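Long-range contacts in putative ABC transporter, periplasmic binding protein, amino acid (Neisseria gonorrhoeae, PDB 2YLN), which probably captures L-cystine in the periplasm and delivers it to an ABC transporter, as a solute receptor of the bacterial solute-binding protein 3 family: residues T66-F70 against D210-D216; T103-S107 against S170-N174; K137-Y141 against F255-N260; I159-G164 against K178-A184. The protein carries 1 engineered substitution. One frame throughout, in Å; residues are numbered along the deposited sequence. Where two conformers were deposited one is given.

Interaction 1: T66-F70 against D210-D216. With CYS (cysteine), chain C.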
loop_
_atom_site.group_PDB
_atom_site.type_symbol
_atom_site.label_atom_id
_atom_site.label_comp_id
_atom_site.label_asym_id
_atom_site.label_seq_id
_atom_site.Cartn_x
_atom_site.Cartn_y
_atom_site.Cartn_z
ATOM N N THR A 66 8.935 4.986 -0.610
ATOM C CA THR A 66 8.950 6.024 0.420
ATOM C C THR A 66 7.930 5.736 1.511
ATOM O O THR A 66 7.424 6.651 2.191
ATOM C CB THR A 66 8.697 7.367 -0.203
ATOM O OG1 THR A 66 7.418 7.332 -0.843
ATOM C CG2 THR A 66 9.754 7.759 -1.234
ATOM N N TYR A 67 7.607 4.449 1.753
ATOM C CA TYR A 67 6.483 4.048 2.614
ATOM C C TYR A 67 6.881 2.832 3.445
ATOM O O TYR A 67 6.449 1.704 3.133
ATOM C CB TYR A 67 5.249 3.836 1.791
ATOM C CG TYR A 67 3.968 3.523 2.503
ATOM C CD1 TYR A 67 3.572 4.157 3.675
ATOM C CD2 TYR A 67 3.091 2.625 1.945
ATOM C CE1 TYR A 67 2.362 3.942 4.241
ATOM C CE2 TYR A 67 1.819 2.404 2.493
ATOM C CZ TYR A 67 1.447 3.121 3.638
ATOM O OH TYR A 67 0.165 2.917 4.123
ATOM N N ALA A 68 7.672 3.015 4.472
ATOM C CA ALA A 68 8.084 1.934 5.356
ATOM C C ALA A 68 6.860 1.458 6.134
ATOM O O ALA A 68 6.024 2.254 6.534
ATOM C CB ALA A 68 9.185 2.343 6.259
ATOM N N PRO A 69 6.740 0.147 6.434
ATOM C CA PRO A 69 7.686 -0.945 6.149
ATOM C C PRO A 69 7.319 -1.729 4.876
ATOM O O PRO A 69 7.768 -2.850 4.685
ATOM C CB PRO A 69 7.563 -1.826 7.391
ATOM C CG PRO A 69 6.109 -1.740 7.672
ATOM C CD PRO A 69 5.733 -0.308 7.387
ATOM N N PHE A 70 6.510 -1.125 4.007
ATOM C CA PHE A 70 5.962 -1.790 2.824
ATOM C C PHE A 70 6.864 -1.658 1.598
ATOM O O PHE A 70 6.934 -2.607 0.784
ATOM C CB PHE A 70 4.560 -1.235 2.521
ATOM C CG PHE A 70 3.586 -1.502 3.608
ATOM C CD1 PHE A 70 3.155 -2.786 3.949
ATOM C CD2 PHE A 70 2.982 -0.492 4.374
ATOM C CE1 PHE A 70 2.218 -3.029 4.899
ATOM C CE2 PHE A 70 2.007 -0.743 5.328
ATOM C CZ PHE A 70 1.595 -2.026 5.580
ATOM N N ASP A 210 -2.527 3.343 7.378
ATOM C CA ASP A 210 -2.494 1.968 7.743
ATOM C C ASP A 210 -1.985 1.742 9.150
ATOM O O ASP A 210 -0.977 2.318 9.545
ATOM C CB ASP A 210 -1.542 1.238 6.734
ATOM C CG ASP A 210 -1.438 -0.229 7.106
ATOM O OD1 ASP A 210 -2.379 -0.982 6.744
ATOM O OD2 ASP A 210 -0.447 -0.599 7.767
ATOM N N GLU A 211 -2.612 0.819 9.871
ATOM C CA GLU A 211 -2.208 0.527 11.246
ATOM C C GLU A 211 -0.748 0.156 11.380
ATOM O O GLU A 211 -0.041 0.575 12.303
ATOM C CB GLU A 211 -3.075 -0.580 11.829
ATOM C CG GLU A 211 -2.746 -0.864 13.278
ATOM C CD GLU A 211 -3.136 -2.252 13.769
ATOM O OE1 GLU A 211 -3.265 -3.189 12.939
ATOM O OE2 GLU A 211 -3.318 -2.437 14.941
ATOM N N LEU A 212 -0.311 -0.770 10.507
ATOM C CA LEU A 212 1.067 -1.259 10.606
ATOM C C LEU A 212 2.096 -0.201 10.225
ATOM O O LEU A 212 3.172 -0.144 10.842
ATOM C CB LEU A 212 1.237 -2.517 9.749
ATOM C CG LEU A 212 0.266 -3.657 10.123
ATOM C CD1 LEU A 212 0.377 -4.773 9.139
ATOM C CD2 LEU A 212 0.536 -4.179 11.516
ATOM N N ALA A 213 1.778 0.629 9.208
ATOM C CA ALA A 213 2.710 1.718 8.863
ATOM C C ALA A 213 2.816 2.716 10.002
ATOM O O ALA A 213 3.902 3.226 10.314
ATOM C CB ALA A 213 2.283 2.410 7.583
ATOM N N VAL A 214 1.716 3.021 10.654
ATOM C CA VAL A 214 1.721 3.950 11.789
ATOM C C VAL A 214 2.486 3.346 12.979
ATOM O O VAL A 214 3.331 4.012 13.559
ATOM C CB VAL A 214 0.295 4.374 12.176
ATOM C CG1 VAL A 214 0.336 5.156 13.477
ATOM C CG2 VAL A 214 -0.342 5.188 11.054
ATOM N N LEU A 215 2.206 2.058 13.279
ATOM C CA LEU A 215 2.945 1.431 14.349
ATOM C C LEU A 215 4.434 1.409 14.081
ATOM O O LEU A 215 5.263 1.631 15.006
ATOM C CB LEU A 215 2.406 0.023 14.615
ATOM C CG LEU A 215 1.034 -0.047 15.215
ATOM C CD1 LEU A 215 0.555 -1.499 15.254
ATOM C CD2 LEU A 215 0.947 0.562 16.619
ATOM N N ASP A 216 4.843 1.163 12.840
ATOM C CA ASP A 216 6.280 1.153 12.458
ATOM C C ASP A 216 6.888 2.525 12.718
ATOM O O ASP A 216 7.975 2.646 13.297
ATOM C CB ASP A 216 6.437 0.724 11.013
ATOM C CG ASP A 216 7.888 0.381 10.689
ATOM O OD1 ASP A 216 8.355 -0.662 11.205
ATOM O OD2 ASP A 216 8.491 1.137 9.951
HETATM N N CYS C . 2.025 5.779 1.248
HETATM C CA CYS C . 1.017 6.744 0.745
HETATM C C CYS C . 0.368 7.423 1.963
HETATM O O CYS C . 0.799 7.105 3.102
HETATM C CB CYS C . -0.030 6.027 -0.065
HETATM S SG CYS C . -0.990 4.840 0.973
HETATM O OXT CYS C . -0.507 8.226 1.707
HETATM O O HOH W 1 5.753 4.143 8.474
#

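Interaction 2: T103-S107 against S170-N174. With CYS (cysteine), chain B; CYS (cysteine), chain C.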
loop_
_atom_site.group_PDB
_atom_site.type_symbol
_atom_site.label_atom_id
_atom_site.label_comp_id
_atom_site.label_asym_id
_atom_site.label_seq_id
_atom_site.Cartn_x
_atom_site.Cartn_y
_atom_site.Cartn_z
ATOM N N THR A 103 7.375 5.643 -7.920
ATOM C CA THR A 103 6.290 6.524 -8.380
ATOM C C THR A 103 5.627 7.211 -7.212
ATOM O O THR A 103 5.293 6.535 -6.223
ATOM C CB THR A 103 5.305 5.729 -9.208
ATOM O OG1 THR A 103 5.989 5.119 -10.316
ATOM C CG2 THR A 103 4.156 6.557 -9.736
ATOM N N GLN A 104 5.345 8.517 -7.318
ATOM C CA GLN A 104 4.538 9.229 -6.338
ATOM C C GLN A 104 3.181 8.574 -6.211
ATOM O O GLN A 104 2.541 8.224 -7.220
ATOM C CB GLN A 104 4.348 10.688 -6.760
ATOM C CG GLN A 104 5.593 11.514 -6.786
ATOM C CD GLN A 104 6.367 11.574 -5.487
ATOM O OE1 GLN A 104 7.569 11.147 -5.384
ATOM N NE2 GLN A 104 5.748 12.058 -4.489
ATOM N N TRP A 105 2.654 8.509 -4.992
ATOM C CA TRP A 105 1.373 7.856 -4.797
ATOM C C TRP A 105 0.293 8.418 -5.692
ATOM O O TRP A 105 -0.472 7.691 -6.321
ATOM C CB TRP A 105 0.882 7.855 -3.309
ATOM C CG TRP A 105 -0.453 7.222 -3.344
ATOM C CD1 TRP A 105 -1.666 7.848 -3.479
ATOM C CD2 TRP A 105 -0.736 5.870 -3.685
ATOM N NE1 TRP A 105 -2.646 6.987 -3.834
ATOM C CE2 TRP A 105 -2.073 5.765 -4.022
ATOM C CE3 TRP A 105 0.069 4.712 -3.811
ATOM C CZ2 TRP A 105 -2.632 4.624 -4.492
ATOM C CZ3 TRP A 105 -0.505 3.562 -4.265
ATOM C CH2 TRP A 105 -1.801 3.529 -4.635
ATOM N N ASP A 106 0.177 9.753 -5.780
ATOM C CA ASP A 106 -0.906 10.329 -6.532
ATOM C C ASP A 106 -0.801 10.170 -7.998
ATOM O O ASP A 106 -1.749 10.496 -8.736
ATOM C CB ASP A 106 -1.159 11.776 -6.073
ATOM C CG ASP A 106 -1.841 11.875 -4.679
ATOM O OD1 ASP A 106 -2.602 10.992 -4.340
ATOM O OD2 ASP A 106 -1.615 12.812 -3.981
ATOM N N SER A 107 0.270 9.590 -8.497
ATOM C CA SER A 107 0.490 9.207 -9.873
ATOM C C SER A 107 0.329 7.690 -10.105
ATOM O O SER A 107 0.466 7.227 -11.235
ATOM C CB SER A 107 1.855 9.632 -10.386
ATOM O OG SER A 107 1.987 11.046 -10.363
ATOM N N SER A 170 -2.298 11.920 1.159
ATOM C CA SER A 170 -2.212 11.775 -0.252
ATOM C C SER A 170 -3.640 11.753 -0.829
ATOM O O SER A 170 -4.501 11.029 -0.343
ATOM C CB SER A 170 -1.416 10.547 -0.667
ATOM O OG SER A 170 -2.034 9.356 -0.187
ATOM N N LEU A 171 -3.935 12.613 -1.803
ATOM C CA LEU A 171 -5.324 12.874 -2.184
ATOM C C LEU A 171 -6.066 11.698 -2.760
ATOM O O LEU A 171 -7.276 11.570 -2.595
ATOM C CB LEU A 171 -5.436 14.021 -3.102
ATOM C CG LEU A 171 -4.943 15.339 -2.572
ATOM C CD1 LEU A 171 -5.206 16.395 -3.681
ATOM C CD2 LEU A 171 -5.527 15.676 -1.192
ATOM N N THR A 172 -5.358 10.862 -3.525
ATOM C CA THR A 172 -5.997 9.790 -4.287
ATOM C C THR A 172 -5.902 8.457 -3.590
ATOM O O THR A 172 -6.406 7.463 -4.115
ATOM C CB THR A 172 -5.349 9.638 -5.695
ATOM O OG1 THR A 172 -4.045 9.082 -5.530
ATOM C CG2 THR A 172 -5.328 10.974 -6.452
ATOM N N SER A 173 -5.273 8.389 -2.422
ATOM C CA SER A 173 -5.245 7.126 -1.680
ATOM C C SER A 173 -6.611 6.798 -1.180
ATOM O O SER A 173 -7.481 7.669 -1.036
ATOM C CB SER A 173 -4.203 7.192 -0.540
ATOM O OG SER A 173 -4.577 8.165 0.394
ATOM N N ASN A 174 -6.838 5.562 -0.781
ATOM C CA ASN A 174 -8.036 5.247 -0.088
ATOM C C ASN A 174 -8.247 6.094 1.136
ATOM O O ASN A 174 -9.377 6.471 1.489
ATOM C CB ASN A 174 -8.192 3.747 0.202
ATOM C CG ASN A 174 -7.195 3.198 1.192
ATOM O OD1 ASN A 174 -5.987 3.313 1.033
ATOM N ND2 ASN A 174 -7.742 2.635 2.260
HETATM N N CYS B . -3.572 1.752 0.625
HETATM C CA CYS B . -3.400 2.866 -0.330
HETATM C C CYS B . -4.484 2.832 -1.408
HETATM O O CYS B . -4.937 1.705 -1.704
HETATM C CB CYS B . -2.029 2.796 -1.010
HETATM S SG CYS B . -0.649 2.947 0.121
HETATM O OXT CYS B . -4.807 3.912 -1.942
HETATM N N CYS C . 2.025 5.779 1.248
HETATM C CA CYS C . 1.017 6.744 0.745
HETATM C C CYS C . 0.368 7.423 1.963
HETATM O O CYS C . 0.799 7.105 3.102
HETATM C CB CYS C . -0.030 6.027 -0.065
HETATM S SG CYS C . -0.990 4.840 0.973
HETATM O OXT CYS C . -0.507 8.226 1.707
HETATM O O HOH W 2 -2.924 6.717 -7.383
#

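Interaction 3: K137-Y141 against F255-N260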
loop_
_atom_site.group_PDB
_atom_site.type_symbol
_atom_site.label_atom_id
_atom_site.label_comp_id
_atom_site.label_asym_id
_atom_site.label_seq_id
_atom_site.Cartn_x
_atom_site.Cartn_y
_atom_site.Cartn_z
ATOM N N LYS A 137 -7.211 -7.564 -9.078
ATOM C CA LYS A 137 -6.281 -7.780 -7.979
ATOM C C LYS A 137 -6.024 -9.275 -7.835
ATOM O O LYS A 137 -6.925 -10.094 -7.889
ATOM C CB LYS A 137 -6.902 -7.243 -6.684
ATOM C CG LYS A 137 -6.049 -7.322 -5.471
ATOM C CD LYS A 137 -6.816 -6.918 -4.193
ATOM C CE LYS A 137 -7.771 -7.995 -3.704
ATOM N NZ LYS A 137 -8.486 -7.610 -2.448
ATOM N N SER A 138 -4.750 -9.629 -7.673
ATOM C CA SER A 138 -4.395 -11.010 -7.339
ATOM C C SER A 138 -4.989 -11.433 -6.005
ATOM O O SER A 138 -5.445 -10.625 -5.201
ATOM C CB SER A 138 -2.875 -11.101 -7.237
ATOM O OG SER A 138 -2.336 -10.480 -6.091
ATOM N N GLU A 139 -4.823 -12.714 -5.691
ATOM C CA GLU A 139 -4.924 -13.180 -4.349
ATOM C C GLU A 139 -4.185 -12.239 -3.442
ATOM O O GLU A 139 -3.047 -11.878 -3.735
ATOM C CB GLU A 139 -4.231 -14.558 -4.254
ATOM C CG GLU A 139 -4.165 -15.130 -2.846
ATOM C CD GLU A 139 -5.476 -15.557 -2.306
ATOM O OE1 GLU A 139 -6.410 -15.863 -3.068
ATOM O OE2 GLU A 139 -5.494 -15.683 -1.024
ATOM N N PRO A 140 -4.770 -11.839 -2.280
ATOM C CA PRO A 140 -4.035 -10.944 -1.443
ATOM C C PRO A 140 -2.777 -11.554 -0.845
ATOM O O PRO A 140 -2.756 -12.730 -0.473
ATOM C CB PRO A 140 -5.028 -10.580 -0.340
ATOM C CG PRO A 140 -6.387 -10.670 -1.052
ATOM C CD PRO A 140 -6.179 -11.959 -1.911
ATOM N N TYR A 141 -1.766 -10.724 -0.711
ATOM C CA TYR A 141 -0.558 -11.050 0.028
ATOM C C TYR A 141 -0.538 -10.513 1.434
ATOM O O TYR A 141 0.357 -10.879 2.214
ATOM C CB TYR A 141 0.706 -10.750 -0.746
ATOM C CG TYR A 141 0.837 -9.329 -1.319
ATOM C CD1 TYR A 141 0.844 -8.254 -0.514
ATOM C CD2 TYR A 141 0.943 -9.106 -2.646
ATOM C CE1 TYR A 141 1.001 -6.963 -1.004
ATOM C CE2 TYR A 141 1.155 -7.839 -3.185
ATOM C CZ TYR A 141 1.192 -6.768 -2.319
ATOM O OH TYR A 141 1.415 -5.507 -2.875
ATOM N N PHE A 255 -0.009 -14.718 -11.138
ATOM C CA PHE A 255 0.347 -14.032 -9.928
ATOM C C PHE A 255 -0.280 -14.699 -8.716
ATOM O O PHE A 255 0.431 -14.893 -7.709
ATOM C CB PHE A 255 -0.067 -12.564 -9.995
ATOM C CG PHE A 255 0.733 -11.700 -10.972
ATOM C CD1 PHE A 255 2.061 -11.818 -11.201
ATOM C CD2 PHE A 255 0.091 -10.703 -11.632
ATOM C CE1 PHE A 255 2.688 -10.972 -12.070
ATOM C CE2 PHE A 255 0.743 -9.872 -12.482
ATOM C CZ PHE A 255 2.059 -10.034 -12.707
ATOM N N SER A 256 -1.569 -15.029 -8.767
ATOM C CA SER A 256 -2.211 -15.625 -7.642
ATOM C C SER A 256 -1.655 -16.993 -7.318
ATOM O O SER A 256 -1.525 -17.342 -6.134
ATOM C CB SER A 256 -3.683 -15.717 -7.894
ATOM O OG SER A 256 -4.250 -14.393 -7.943
ATOM N N THR A 257 -1.325 -17.769 -8.348
ATOM C CA THR A 257 -0.741 -19.099 -8.125
ATOM C C THR A 257 0.590 -18.948 -7.401
ATOM O O THR A 257 0.833 -19.672 -6.433
ATOM C CB THR A 257 -0.592 -19.816 -9.467
ATOM O OG1 THR A 257 -1.854 -20.063 -10.058
ATOM C CG2 THR A 257 0.092 -21.177 -9.326
ATOM N N ALA A 258 1.444 -18.013 -7.812
ATOM C CA ALA A 258 2.695 -17.794 -7.157
ATOM C C ALA A 258 2.478 -17.378 -5.695
ATOM O O ALA A 258 3.180 -17.848 -4.794
ATOM C CB ALA A 258 3.521 -16.755 -7.920
ATOM N N ILE A 259 1.599 -16.412 -5.453
ATOM C CA ILE A 259 1.283 -15.956 -4.122
ATOM C C ILE A 259 0.765 -17.108 -3.266
ATOM O O ILE A 259 1.244 -17.257 -2.088
ATOM C CB ILE A 259 0.320 -14.769 -4.178
ATOM C CG1 ILE A 259 1.040 -13.529 -4.704
ATOM C CG2 ILE A 259 -0.286 -14.474 -2.772
ATOM C CD1 ILE A 259 0.118 -12.417 -5.123
ATOM N N ASN A 260 -0.088 -17.968 -3.773
ATOM C CA ASN A 260 -0.546 -19.113 -3.002
ATOM C C ASN A 260 0.579 -20.032 -2.642
ATOM O O ASN A 260 0.556 -20.657 -1.577
ATOM C CB ASN A 260 -1.670 -19.817 -3.755
ATOM C CG ASN A 260 -2.958 -19.057 -3.713
ATOM O OD1 ASN A 260 -3.186 -18.223 -2.860
ATOM N ND2 ASN A 260 -3.850 -19.370 -4.672
HETATM O O HOH W 3 -6.118 -17.282 -5.488
HETATM O O HOH W 4 -5.164 -18.826 -0.971
#

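Interaction 4: I159-G164 against K178-A184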
loop_
_atom_site.group_PDB
_atom_site.type_symbol
_atom_site.label_atom_id
_atom_site.label_comp_id
_atom_site.label_asym_id
_atom_site.label_seq_id
_atom_site.Cartn_x
_atom_site.Cartn_y
_atom_site.Cartn_z
ATOM N N ILE A 159 -13.236 8.922 13.349
ATOM C CA ILE A 159 -13.380 9.337 12.005
ATOM C C ILE A 159 -14.563 10.307 11.847
ATOM O O ILE A 159 -14.607 11.174 10.969
ATOM C CB ILE A 159 -13.481 8.113 11.071
ATOM C CG1 ILE A 159 -13.232 8.548 9.627
ATOM C CG2 ILE A 159 -14.764 7.369 11.202
ATOM C CD1 ILE A 159 -12.948 7.303 8.696
ATOM N N ALA A 160 -15.505 10.219 12.739
ATOM C CA ALA A 160 -16.610 11.147 12.823
ATOM C C ALA A 160 -16.289 12.569 13.269
ATOM O O ALA A 160 -17.152 13.425 13.249
ATOM C CB ALA A 160 -17.704 10.586 13.719
ATOM N N ASP A 161 -15.090 12.757 13.773
ATOM C CA ASP A 161 -14.667 14.017 14.367
ATOM C C ASP A 161 -13.800 14.864 13.407
ATOM O O ASP A 161 -13.326 15.935 13.786
ATOM C CB ASP A 161 -13.906 13.795 15.651
ATOM C CG ASP A 161 -14.715 13.226 16.763
ATOM O OD1 ASP A 161 -15.941 13.242 16.651
ATOM O OD2 ASP A 161 -14.080 12.845 17.756
ATOM N N ILE A 162 -13.608 14.381 12.199
ATOM C CA ILE A 162 -12.739 15.089 11.299
ATOM C C ILE A 162 -13.408 15.986 10.303
ATOM O O ILE A 162 -12.765 16.608 9.459
ATOM C CB ILE A 162 -11.691 14.176 10.648
ATOM C CG1 ILE A 162 -12.335 13.233 9.585
ATOM C CG2 ILE A 162 -10.833 13.482 11.764
ATOM C CD1 ILE A 162 -11.282 12.425 8.878
ATOM N N LYS A 163 -14.725 16.115 10.365
ATOM C CA LYS A 163 -15.437 17.011 9.496
ATOM C C LYS A 163 -14.886 18.414 9.757
ATOM O O LYS A 163 -14.853 18.947 10.910
ATOM C CB LYS A 163 -16.967 16.986 9.735
ATOM C CG LYS A 163 -17.681 17.786 8.660
ATOM C CD LYS A 163 -19.200 17.705 8.837
ATOM C CE LYS A 163 -19.903 18.613 7.810
ATOM N NZ LYS A 163 -21.401 18.614 7.997
ATOM N N GLY A 164 -14.476 19.052 8.673
ATOM C CA GLY A 164 -13.938 20.376 8.778
ATOM C C GLY A 164 -12.553 20.540 9.356
ATOM O O GLY A 164 -12.067 21.642 9.432
ATOM N N LYS A 178 -11.362 8.695 1.711
ATOM C CA LYS A 178 -12.184 8.508 2.902
ATOM C C LYS A 178 -12.238 9.782 3.740
ATOM O O LYS A 178 -13.295 10.197 4.236
ATOM C CB LYS A 178 -11.700 7.299 3.715
ATOM C CG LYS A 178 -12.595 6.968 4.901
ATOM C CD LYS A 178 -13.984 6.495 4.499
ATOM C CE LYS A 178 -14.684 5.608 5.574
ATOM N NZ LYS A 178 -15.816 4.980 4.813
ATOM N N ALA A 179 -11.079 10.459 3.884
ATOM C CA ALA A 179 -11.038 11.752 4.595
ATOM C C ALA A 179 -11.998 12.723 3.874
ATOM O O ALA A 179 -12.750 13.459 4.524
ATOM C CB ALA A 179 -9.651 12.306 4.700
ATOM N N LYS A 180 -11.941 12.763 2.548
ATOM C CA LYS A 180 -12.869 13.610 1.791
ATOM C C LYS A 180 -14.309 13.262 2.089
ATOM O O LYS A 180 -15.136 14.159 2.337
ATOM C CB LYS A 180 -12.551 13.485 0.294
ATOM C CG LYS A 180 -13.386 14.273 -0.656
ATOM C CD LYS A 180 -12.928 14.045 -2.161
ATOM C CE LYS A 180 -13.993 14.595 -3.271
ATOM N NZ LYS A 180 -15.331 15.060 -2.720
ATOM N N ALA A 181 -14.645 11.981 2.033
ATOM C CA ALA A 181 -16.016 11.528 2.299
ATOM C C ALA A 181 -16.479 11.898 3.695
ATOM O O ALA A 181 -17.678 12.092 3.881
ATOM C CB ALA A 181 -16.103 10.006 2.069
ATOM N N ALA A 182 -15.527 11.959 4.667
ATOM C CA ALA A 182 -15.789 12.292 6.045
ATOM C C ALA A 182 -15.913 13.791 6.219
ATOM O O ALA A 182 -16.171 14.260 7.344
ATOM C CB ALA A 182 -14.702 11.741 6.957
ATOM N N GLY A 183 -15.788 14.579 5.178
ATOM C CA GLY A 183 -15.929 16.018 5.229
ATOM C C GLY A 183 -14.735 16.757 5.745
ATOM O O GLY A 183 -14.822 17.951 6.110
ATOM N N ALA A 184 -13.563 16.114 5.748
ATOM C CA ALA A 184 -12.358 16.762 6.238
ATOM C C ALA A 184 -11.893 17.825 5.236
ATOM O O ALA A 184 -12.245 17.848 4.054
ATOM C CB ALA A 184 -11.238 15.720 6.405
HETATM O O HOH W 5 -16.319 13.202 10.021
#

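Interaction 1: T66-F70 against D210-D216
Residues 66-70 bring a cis peptide bond at Pro69 up against the first turns of the helix that starts at Glu211, and Pro69 and Ala213 have the nearest CA atoms, 6.3 Å apart. No direct hydrogen bond joins the segments; a water donates to both Ala68 O and Ala213 O. The methyl of Ala213 meets two rings, lying 3.7 Å from Tyr67 CE1 and 3.9 Å from Phe70 CE2. Pro69 CD rests against Asp216 CB at 3.8 Å. Asp210 N-caps the helix: its CG stands anti to the backbone N (chi1 178°), and OD2 accepts from Ala213 N (2.9 Å) through its anti lone pair. The same OD2 lies in the Phe70 ring plane at its edge, 3.3 Å from CZ, while OD1 is bonded to Ser144. Tyr67 OH passes 3.5 Å from Asp210 CB and hydrogen-bonds to Asn209. One face of the Tyr67 ring carries N of the chain C half of a disulfide-linked L-cystine, 3.1 Å above the plane; Phe70 CD2 lies over the opposite face, toward its rim. The amino group, presumably charged, sits over the ring centre as in a cation-pi interaction, within the amino acid pocket of a periplasmic binding protein.

Interaction 2: T103-S107 against S170-N174
Asp106 OD1 accepts two hydrogen bonds from Thr172, one from OG1 at 2.7 Å on its anti lone pair and one from the backbone N at 2.9 Å, which arrives from above the carboxylate plane. The other oxygen, OD2, uses its syn lone pair for Leu171 N at 3.2 Å. These three bonds fix the rotation of the carboxylate and tie it to the type I turn running from Ser170 to Ser173. Thr172 OG1 sits between its own backbone N and carbonyl carbon (chi1 71°), a rotamer that turns the hydroxyl toward both Asp106 and the indole of Trp105, whose NE1 is 3.0 Å from OG1. A water bridges Trp105 O and Thr172 OG1. One indole face carries both halves of the disulfide-linked L-cystine: CB of the chain C half is 3.3 Å above the plane, and CB of the chain B half also rests there, each offset toward the rim. From the turn, Ser170 OG donates to OXT of the chain C half at 2.7 Å; at the start of the helix that follows, Asn174 N donates to OXT of the chain B half at 2.9 Å. This aromatic platform with its hydroxyl and amide donors forms one wall of the cystine pocket.

Interaction 3: K137-Y141 against F255-N260
The side chain of Ile259 lies over the loop of residues 138-140, its CD1 methyl 3.3 Å from the Ser138 hydroxyl oxygen OG and 3.5 Å from Glu139 O, while its CG2 branch rests near Pro140 O. The contact joins a loop of the solute-binding protein fold, between strands 135-137 and 142-151, to helix 249-264. CD1 also stands at the ring edge of Tyr141, close to the ring plane and 4.2 Å from CD2 of that tyrosine, whose OH bonds to Asp83. Beside this apolar patch runs one direct hydrogen bond between the segments: Glu139 N donates to Ser256 OG over 2.9 Å and almost straight (172°). Ser256 holds OG anti to its carbonyl carbon (chi1 -67°), placing the oxygen beside the loop, and OG makes a second, weak bond to Val252 O in the preceding helical turn. Ser138 OG donates to Glu139 O from above the carbonyl plane and is further bonded to Leu242 N on strand 238-245. Glu139 and Asn260 cross at about a right angle, their carboxylate and amide planes 59° apart. Glu139 CG, anti to the backbone N, lies 3.2 Å from Asn260 OD1, and the bend at chi2 then turns the carboxylate to two waters: one donates to Glu139 OE1 at 2.8 Å and accepts from Asn260 ND2, whereas the other donates to Asn260 OD1 and, weakly, to Glu139 OE2.

Interaction 4: I159-G164 against K178-A184
A Schellman motif at the C-terminal end of helix 174-181 presents Gly183 to residues 159-164, where Lys163 and Gly183 have the nearest CA atoms, 4.4 Å apart. The one direct hydrogen bond between the segments runs from Gly164 N to Gly183 O, 2.8 Å long and close to straight at 173°, although the donor stands above the carbonyl plane. Three CA-H...O contacts accompany it. Ala184 CA approaches Ile162 O at 3.3 Å, and Lys163 CA lies 3.6 Å from both Ala182 O and Gly183 O. Lys163 extends along its whole length, with only the first part of its side chain, CB and CG, touching the carbonyl groups of the turn. Gly183 has positive phi, and its N and the N of Ala184 bond back to Lys180 O and Ala179 O, the pair of bonds that defines the motif. Residues 159-164 lead into strand 166-169, the first strand of a beta-alpha-beta unit, and residues 178-184 end its helix and enter its second, parallel strand 185-188. Ile162 packs against the methyls of Ala182 and Ala184. Its CG1 lies between the backbone N and the carbonyl carbon (chi1 72°), which brings that branch 3.8 Å from Ala182 CB, and CD1 beyond it meets Ala184 CB at 4.1 Å. Thr167 of strand 166-169 touches Ile162, Ala179 and Ala184. One turn earlier in the helix, Lys178 CG is met by Ile159 CD1 at 3.8 Å, the two side chains crossing at about a right angle. A water donates to both Ile159 O and Ala182 O.

Interactions 1 and 2 both touch the chain C half of the bound cystine, from the Tyr67 ring and from Trp105 with Ser170, and their centres are 15 Å apart. Interaction 1 is buried and relies on apolar contact, with a water as its bridge between backbones; interaction 2 is partly buried and is gripped by carboxylate bonds. Interactions 3 and 4 lie farther out, their centres about 33 Å apart on opposite sides of the chain's centre. Both join a loop to a helix and pack around isoleucine, but the polar part of interaction 3 is a serine hydroxyl with water-linked side chains, whereas that of interaction 4 is backbone carbonyls. Helix 174-181 begins at interaction 2 and ends at interaction 4.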